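PDB 4XXF: fuculose-1-phosphate aldolase from Glaciozyma antarctica, which is a zinc-containing member of the class II aldolase and adducin family, built on the AraD-like fold and assembled from four chains. Local coordinates for residues L22-A34 with L64-L76. Residues are numbered along the deposited sequence; the frame is centred on the assembly and turned at random. Where two conformers were deposited one is given.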
ATOM      1  N   LEU A  22     -18.217  -8.944  24.494  1.00 11.70           N
ATOM      2  CA  LEU A  22     -17.029  -9.673  24.062  1.00 12.75           C
ATOM      3  C   LEU A  22     -17.170 -10.218  22.647  1.00 11.21           C
ATOM      4  O   LEU A  22     -16.217 -10.161  21.881  1.00 12.44           O
ATOM      5  CB  LEU A  22     -16.715 -10.806  25.035  1.00 13.45           C
ATOM      6  CG  LEU A  22     -16.203 -10.386  26.412  1.00 13.73           C
ATOM      7  CD1 LEU A  22     -16.137 -11.591  27.328  1.00 15.98           C
ATOM      8  CD2 LEU A  22     -14.838  -9.707  26.318  1.00 15.89           C
ATOM      9  N   LYS A  23     -18.336 -10.735  22.284  1.00 11.72           N
ATOM     10  CA  LYS A  23     -18.538 -11.227  20.925  1.00 12.37           C
ATOM     11  C   LYS A  23     -18.422 -10.084  19.914  1.00 12.40           C
ATOM     12  O   LYS A  23     -17.765 -10.228  18.879  1.00 12.31           O
ATOM     13  CB  LYS A  23     -19.892 -11.938  20.800  1.00 12.23           C
ATOM     14  CG  LYS A  23     -19.944 -13.284  21.529  1.00 13.50           C
ATOM     15  CD  LYS A  23     -21.299 -13.982  21.417  1.00 13.54           C
ATOM     16  CE  LYS A  23     -21.576 -14.437  19.990  1.00 15.46           C
ATOM     17  NZ  LYS A  23     -22.909 -15.099  19.896  1.00 18.10           N
ATOM     18  N   GLU A  24     -19.034  -8.944  20.208  1.00 11.70           N
ATOM     19  CA  GLU A  24     -18.900  -7.816  19.298  1.00 11.86           C
ATOM     20  C   GLU A  24     -17.430  -7.361  19.218  1.00 11.82           C
ATOM     21  O   GLU A  24     -16.936  -6.995  18.138  1.00 11.47           O
ATOM     22  CB  GLU A  24     -19.802  -6.657  19.731  1.00 12.11           C
ATOM     23  CG  GLU A  24     -19.682  -5.450  18.786  1.00 14.85           C
ATOM     24  CD  GLU A  24     -20.352  -4.191  19.303  1.00 19.55           C
ATOM     25  OE1 GLU A  24     -21.027  -4.236  20.352  1.00 22.01           O
ATOM     26  OE2 GLU A  24     -20.188  -3.134  18.658  1.00 19.65           O
ATOM     27  N   ARG A  25     -16.726  -7.388  20.347  1.00 10.64           N
ATOM     28  CA  ARG A  25     -15.347  -6.916  20.391  1.00 11.42           C
ATOM     29  C   ARG A  25     -14.452  -7.861  19.586  1.00 10.61           C
ATOM     30  O   ARG A  25     -13.518  -7.407  18.913  1.00 11.67           O
ATOM     31  CB  ARG A  25     -14.856  -6.796  21.842  1.00 12.46           C
ATOM     32  CG  ARG A  25     -13.710  -5.816  22.060  1.00 13.15           C
ATOM     33  CD  ARG A  25     -14.158  -4.399  21.743  1.00 14.53           C
ATOM     34  NE  ARG A  25     -13.265  -3.367  22.259  1.00 13.82           N
ATOM     35  CZ  ARG A  25     -13.442  -2.074  22.018  1.00 17.50           C
ATOM     36  NH1 ARG A  25     -14.480  -1.680  21.290  1.00 17.62           N
ATOM     37  NH2 ARG A  25     -12.595  -1.177  22.498  1.00 20.05           N
ATOM     38  N   LEU A  26     -14.716  -9.164  19.661  1.00 11.28           N
ATOM     39  CA  LEU A  26     -13.961 -10.148  18.890  1.00 10.16           C
ATOM     40  C   LEU A  26     -14.190  -9.944  17.402  1.00 10.97           C
ATOM     41  O   LEU A  26     -13.241  -9.997  16.611  1.00 11.41           O
ATOM     42  CB  LEU A  26     -14.348 -11.577  19.297  1.00 11.97           C
ATOM     43  CG  LEU A  26     -13.530 -12.660  18.593  1.00 14.35           C
ATOM     44  CD1 LEU A  26     -12.062 -12.531  18.928  1.00 20.90           C
ATOM     45  CD2 LEU A  26     -14.037 -14.038  18.914  1.00 14.10           C
ATOM     46  N   VAL A  27     -15.435  -9.694  17.007  1.00 11.00           N
ATOM     47  CA  VAL A  27     -15.728  -9.399  15.615  1.00 10.51           C
ATOM     48  C   VAL A  27     -15.011  -8.117  15.168  1.00 10.82           C
ATOM     49  O   VAL A  27     -14.415  -8.079  14.081  1.00 11.04           O
ATOM     50  CB  VAL A  27     -17.246  -9.284  15.389  1.00 11.05           C
ATOM     51  CG1 VAL A  27     -17.526  -8.767  13.997  1.00 13.22           C
ATOM     52  CG2 VAL A  27     -17.902 -10.634  15.585  1.00 13.44           C
ATOM     53  N   ALA A  28     -15.038  -7.078  15.998  1.00 10.89           N
ATOM     54  CA  ALA A  28     -14.321  -5.846  15.674  1.00 10.11           C
ATOM     55  C   ALA A  28     -12.835  -6.135  15.481  1.00 10.40           C
ATOM     56  O   ALA A  28     -12.203  -5.604  14.571  1.00 10.46           O
ATOM     57  CB  ALA A  28     -14.532  -4.803  16.758  1.00 10.92           C
ATOM     58  N   ALA A  29     -12.271  -6.987  16.329  1.00 10.72           N
ATOM     59  CA  ALA A  29     -10.854  -7.338  16.226  1.00 10.83           C
ATOM     60  C   ALA A  29     -10.552  -8.055  14.907  1.00  9.92           C
ATOM     61  O   ALA A  29      -9.570  -7.741  14.222  1.00 10.81           O
ATOM     62  CB  ALA A  29     -10.431  -8.198  17.404  1.00 10.93           C
ATOM     63  N   ILE A  30     -11.405  -9.003  14.547  1.00  9.66           N
ATOM     64  CA  ILE A  30     -11.261  -9.735  13.298  1.00 10.38           C
ATOM     65  C   ILE A  30     -11.375  -8.771  12.109  1.00  9.68           C
ATOM     66  O   ILE A  30     -10.590  -8.838  11.146  1.00 10.05           O
ATOM     67  CB  ILE A  30     -12.306 -10.839  13.227  1.00 10.12           C
ATOM     68  CG1 ILE A  30     -12.004 -11.901  14.295  1.00 11.04           C
ATOM     69  CG2 ILE A  30     -12.336 -11.438  11.837  1.00 11.43           C
ATOM     70  CD1 ILE A  30     -13.194 -12.810  14.638  1.00 14.07           C
ATOM     71  N   ARG A  31     -12.327  -7.842  12.188  1.00 10.39           N
ATOM     72  CA  ARG A  31     -12.477  -6.818  11.149  1.00  9.48           C
ATOM     73  C   ARG A  31     -11.247  -5.898  11.057  1.00 10.16           C
ATOM     74  O   ARG A  31     -10.856  -5.471   9.950  1.00 10.16           O
ATOM     75  CB  ARG A  31     -13.743  -5.988  11.395  1.00  9.80           C
ATOM     76  CG  ARG A  31     -15.031  -6.757  11.092  1.00 11.11           C
ATOM     77  CD  ARG A  31     -15.408  -6.642   9.612  1.00 12.30           C
ATOM     78  NE  ARG A  31     -16.701  -7.265   9.348  1.00 11.00           N
ATOM     79  CZ  ARG A  31     -17.607  -6.794   8.503  1.00 10.75           C
ATOM     80  NH1 ARG A  31     -17.394  -5.666   7.847  1.00 12.61           N
ATOM     81  NH2 ARG A  31     -18.754  -7.434   8.351  1.00 12.51           N
ATOM     82  N   ILE A  32     -10.627  -5.588  12.192  1.00  9.75           N
ATOM     83  CA  ILE A  32      -9.391  -4.813  12.181  1.00 10.00           C
ATOM     84  C   ILE A  32      -8.295  -5.588  11.453  1.00 10.01           C
ATOM     85  O   ILE A  32      -7.563  -5.026  10.630  1.00 10.15           O
ATOM     86  CB  ILE A  32      -8.923  -4.454  13.620  1.00 10.15           C
ATOM     87  CG1 ILE A  32      -9.810  -3.363  14.216  1.00 10.67           C
ATOM     88  CG2 ILE A  32      -7.441  -4.054  13.634  1.00 11.37           C
ATOM     89  CD1 ILE A  32      -9.760  -3.289  15.735  1.00 11.80           C
ATOM     90  N   PHE A  33      -8.165  -6.877  11.749  1.00  9.73           N
ATOM     91  CA  PHE A  33      -7.159  -7.696  11.057  1.00 10.25           C
ATOM     92  C   PHE A  33      -7.366  -7.660   9.545  1.00 11.31           C
ATOM     93  O   PHE A  33      -6.401  -7.496   8.800  1.00 11.04           O
ATOM     94  CB  PHE A  33      -7.177  -9.138  11.579  1.00 10.65           C
ATOM     95  CG  PHE A  33      -6.317  -9.356  12.802  1.00  9.94           C
ATOM     96  CD1 PHE A  33      -6.374  -8.482  13.881  1.00 11.84           C
ATOM     97  CD2 PHE A  33      -5.450 -10.434  12.874  1.00 12.63           C
ATOM     98  CE1 PHE A  33      -5.580  -8.681  15.026  1.00 12.42           C
ATOM     99  CE2 PHE A  33      -4.654 -10.639  13.995  1.00 12.62           C
ATOM    100  CZ  PHE A  33      -4.725  -9.767  15.087  1.00 12.44           C
ATOM    101  N   ALA A  34      -8.607  -7.744   9.086  1.00 10.54           N
ATOM    102  CA  ALA A  34      -8.863  -7.632   7.649  1.00 10.61           C
ATOM    103  C   ALA A  34      -8.526  -6.241   7.141  1.00 10.44           C
ATOM    104  O   ALA A  34      -7.935  -6.100   6.064  1.00 11.89           O
ATOM    105  CB  ALA A  34     -10.295  -7.965   7.325  1.00 12.34           C
ATOM    106  N   LEU A  64     -14.469 -18.371   6.646  1.00 11.91           N
ATOM    107  CA  LEU A  64     -15.170 -17.107   6.431  1.00 11.54           C
ATOM    108  C   LEU A  64     -14.180 -15.935   6.413  1.00 12.66           C
ATOM    109  O   LEU A  64     -13.346 -15.790   7.308  1.00 12.62           O
ATOM    110  CB  LEU A  64     -16.228 -16.881   7.515  1.00 13.63           C
ATOM    111  CG  LEU A  64     -17.027 -15.583   7.392  1.00 12.71           C
ATOM    112  CD1 LEU A  64     -17.824 -15.532   6.106  1.00 16.85           C
ATOM    113  CD2 LEU A  64     -17.949 -15.457   8.577  1.00 14.94           C
ATOM    114  N   ALA A  65     -14.269 -15.094   5.389  1.00 11.15           N
ATOM    115  CA  ALA A  65     -13.393 -13.940   5.271  1.00 11.38           C
ATOM    116  C   ALA A  65     -13.482 -13.061   6.508  1.00 10.54           C
ATOM    117  O   ALA A  65     -14.579 -12.706   6.959  1.00 11.48           O
ATOM    118  CB  ALA A  65     -13.757 -13.126   4.053  1.00 12.21           C
ATOM    119  N   PHE A  66     -12.328 -12.662   7.038  1.00 10.42           N
ATOM    120  CA  PHE A  66     -12.305 -11.743   8.177  1.00 11.19           C
ATOM    121  C   PHE A  66     -13.067 -10.448   7.851  1.00 11.02           C
ATOM    122  O   PHE A  66     -13.749  -9.887   8.717  1.00 11.62           O
ATOM    123  CB  PHE A  66     -10.872 -11.398   8.583  1.00 11.76           C
ATOM    124  CG  PHE A  66     -10.136 -12.489   9.327  1.00 11.73           C
ATOM    125  CD1 PHE A  66     -10.600 -13.796   9.384  1.00 13.09           C
ATOM    126  CD2 PHE A  66      -8.955 -12.175   9.977  1.00 13.95           C
ATOM    127  CE1 PHE A  66      -9.884 -14.770  10.078  1.00 15.03           C
ATOM    128  CE2 PHE A  66      -8.233 -13.138  10.672  1.00 16.60           C
ATOM    129  CZ  PHE A  66      -8.698 -14.439  10.720  1.00 17.23           C
ATOM    130  N   ARG A  67     -12.955  -9.982   6.605  1.00 11.25           N
ATOM    131  CA  ARG A  67     -13.604  -8.760   6.137  1.00 10.21           C
ATOM    132  C   ARG A  67     -15.126  -8.806   6.250  1.00 10.62           C
ATOM    133  O   ARG A  67     -15.770  -7.762   6.292  1.00 12.03           O
ATOM    134  CB  ARG A  67     -13.176  -8.515   4.675  1.00 11.11           C
ATOM    135  CG  ARG A  67     -13.920  -7.412   3.921  1.00 11.57           C
ATOM    136  CD  ARG A  67     -13.672  -6.051   4.558  1.00 12.38           C
ATOM    137  NE  ARG A  67     -14.300  -4.963   3.814  1.00 13.93           N
ATOM    138  CZ  ARG A  67     -15.583  -4.636   3.914  1.00 12.73           C
ATOM    139  NH1 ARG A  67     -16.393  -5.321   4.703  1.00 13.37           N
ATOM    140  NH2 ARG A  67     -16.059  -3.616   3.209  1.00 15.94           N
ATOM    141  N   LEU A  68     -15.697 -10.007   6.289  1.00 12.02           N
ATOM    142  CA  LEU A  68     -17.147 -10.169   6.335  1.00 11.66           C
ATOM    143  C   LEU A  68     -17.650 -10.700   7.674  1.00 12.35           C
ATOM    144  O   LEU A  68     -18.835 -11.004   7.802  1.00 14.37           O
ATOM    145  CB  LEU A  68     -17.604 -11.106   5.213  1.00 13.10           C
ATOM    146  CG  LEU A  68     -17.146 -10.663   3.819  1.00 11.33           C
ATOM    147  CD1 LEU A  68     -17.484 -11.736   2.785  1.00 13.68           C
ATOM    148  CD2 LEU A  68     -17.761  -9.319   3.406  1.00 14.48           C
ATOM    149  N   MET A  69     -16.773 -10.794   8.675  1.00 10.67           N
ATOM    150  CA  MET A  69     -17.149 -11.356   9.973  1.00 11.63           C
ATOM    151  C   MET A  69     -18.292 -10.570  10.602  1.00 12.10           C
ATOM    152  O   MET A  69     -18.281  -9.343  10.589  1.00 12.19           O
ATOM    153  CB  MET A  69     -15.941 -11.353  10.911  1.00 12.88           C
ATOM    154  CG  MET A  69     -16.088 -12.240  12.150  1.00 12.57           C
ATOM    155  SD  MET A  69     -16.242 -14.010  11.741  1.00 13.68           S
ATOM    156  CE  MET A  69     -14.961 -14.228  10.495  1.00 12.67           C
ATOM    157  N   THR A  70     -19.278 -11.280  11.147  1.00 11.94           N
ATOM    158  CA  THR A  70     -20.348 -10.654  11.928  1.00 12.44           C
ATOM    159  C   THR A  70     -20.525 -11.423  13.224  1.00 11.86           C
ATOM    160  O   THR A  70     -20.064 -12.558  13.348  1.00 12.73           O
ATOM    161  CB  THR A  70     -21.711 -10.611  11.190  1.00 12.04           C
ATOM    162  OG1 THR A  70     -22.269 -11.927  11.135  1.00 14.71           O
ATOM    163  CG2 THR A  70     -21.562 -10.051   9.778  1.00 13.66           C
ATOM    164  N   VAL A  71     -21.198 -10.795  14.180  1.00 13.00           N
ATOM    165  CA  VAL A  71     -21.447 -11.427  15.469  1.00 14.17           C
ATOM    166  C   VAL A  71     -22.162 -12.781  15.315  1.00 13.98           C
ATOM    167  O   VAL A  71     -21.814 -13.750  15.997  1.00 14.60           O
ATOM    168  CB  VAL A  71     -22.252 -10.475  16.392  1.00 13.69           C
ATOM    169  CG1 VAL A  71     -22.825 -11.217  17.601  1.00 17.69           C
ATOM    170  CG2 VAL A  71     -21.370  -9.316  16.825  1.00 16.45           C
ATOM    171  N   SER A  72     -23.101 -12.864  14.373  1.00 13.45           N
ATOM    172  CA  SER A  72     -23.869 -14.090  14.139  0.83 15.27           C
ATOM    173  C   SER A  72     -23.032 -15.246  13.602  1.00 15.01           C
ATOM    174  O   SER A  72     -23.448 -16.404  13.671  1.00 17.36           O
ATOM    175  CB  SER A  72     -25.016 -13.807  13.166  0.83 17.21           C
ATOM    176  OG  SER A  72     -25.999 -12.994  13.784  0.83 20.40           O
ATOM    177  N   ASP A  73     -21.854 -14.942  13.060  1.00 14.11           N
ATOM    178  CA  ASP A  73     -20.991 -15.983  12.510  1.00 13.91           C
ATOM    179  C   ASP A  73     -20.151 -16.707  13.548  1.00 13.74           C
ATOM    180  O   ASP A  73     -19.715 -17.839  13.317  1.00 14.69           O
ATOM    181  CB  ASP A  73     -20.040 -15.381  11.477  1.00 14.11           C
ATOM    182  CG  ASP A  73     -20.758 -14.847  10.265  1.00 16.27           C
ATOM    183  OD1 ASP A  73     -21.477 -15.629   9.606  1.00 16.17           O
ATOM    184  OD2 ASP A  73     -20.599 -13.641   9.968  1.00 14.32           O
ATOM    185  N   LEU A  74     -19.878 -16.050  14.676  1.00 12.99           N
ATOM    186  CA  LEU A  74     -18.985 -16.633  15.674  1.00 13.74           C
ATOM    187  C   LEU A  74     -19.523 -17.943  16.213  1.00 13.40           C
ATOM    188  O   LEU A  74     -20.727 -18.076  16.464  1.00 14.40           O
ATOM    189  CB  LEU A  74     -18.773 -15.689  16.848  1.00 12.84           C
ATOM    190  CG  LEU A  74     -18.118 -14.349  16.550  1.00 11.94           C
ATOM    191  CD1 LEU A  74     -17.889 -13.648  17.880  1.00 14.18           C
ATOM    192  CD2 LEU A  74     -16.799 -14.528  15.772  1.00 14.65           C
ATOM    193  N   ILE A  75     -18.623 -18.891  16.448  1.00 13.75           N
ATOM    194  CA  ILE A  75     -19.008 -20.183  17.001  1.00 14.43           C
ATOM    195  C   ILE A  75     -18.414 -20.375  18.384  1.00 13.96           C
ATOM    196  O   ILE A  75     -17.389 -19.778  18.724  1.00 14.30           O
ATOM    197  CB  ILE A  75     -18.571 -21.352  16.090  1.00 13.48           C
ATOM    198  CG1 ILE A  75     -17.099 -21.224  15.688  1.00 15.56           C
ATOM    199  CG2 ILE A  75     -19.472 -21.430  14.852  1.00 18.16           C
ATOM    200  CD1 ILE A  75     -16.520 -22.479  15.052  1.00 16.26           C
ATOM    201  N   LEU A  76     -19.069 -21.216  19.169  1.00 14.75           N
ATOM    202  CA  LEU A  76     -18.631 -21.554  20.510  1.00 14.12           C
ATOM    203  C   LEU A  76     -18.033 -22.951  20.493  1.00 18.17           C
ATOM    204  O   LEU A  76     -18.641 -23.879  19.964  1.00 18.22           O
ATOM    205  CB  LEU A  76     -19.805 -21.486  21.480  1.00 17.28           C
ATOM    206  CG  LEU A  76     -19.526 -21.765  22.955  1.00 17.97           C
ATOM    207  CD1 LEU A  76     -18.628 -20.699  23.562  1.00 20.74           C
ATOM    208  CD2 LEU A  76     -20.846 -21.848  23.714  1.00 20.21           C
TER
HETATM  209  O   HOH W   1     -22.581 -16.131  17.154  1.00 17.27           O
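Met69 O is gripped side-on by the guanidinium of Arg31, which brings NE to 2.9 Å and NH2 to 3.0 Å of that single oxygen. The NE bond lies in the carbonyl plane on a lone pair, whereas NH2 comes from above it. A bend at chi2 (-87°) turns the Arg31 chain from the helix toward the loop, and Arg67 O sits over one guanidinium face, 3.0 Å from Arg31 CZ. Arg31 NH1 and Arg67 NH1 come close together, and both form salt bridges to Glu255 of helix 234-256, which probably offsets their like charges. Beside this polar grip, Ile30 lays CG2 against the root of the Phe66 ring, 3.5 Å from Phe66 CG, and also touches the Met69 side chain. Ala34 CB packs on the backbone at Arg67. One turn before Ile30, Val27 sets both methyls on the loop: CG1 rests on Met69 O, while CG2 meets the Thr70-Val71 peptide and Leu74 CD1 (3.8 Å). At the far end a water links Lys23 NZ (2.9 Å) to Val71 O and Leu74 O. The contact thus packs helix 15-36 of the AraD-like alpha/beta fold against the loop, with 3-10 segments 66-68 and 71-73, leading into strand 75-78, the sheet's outermost within this chain.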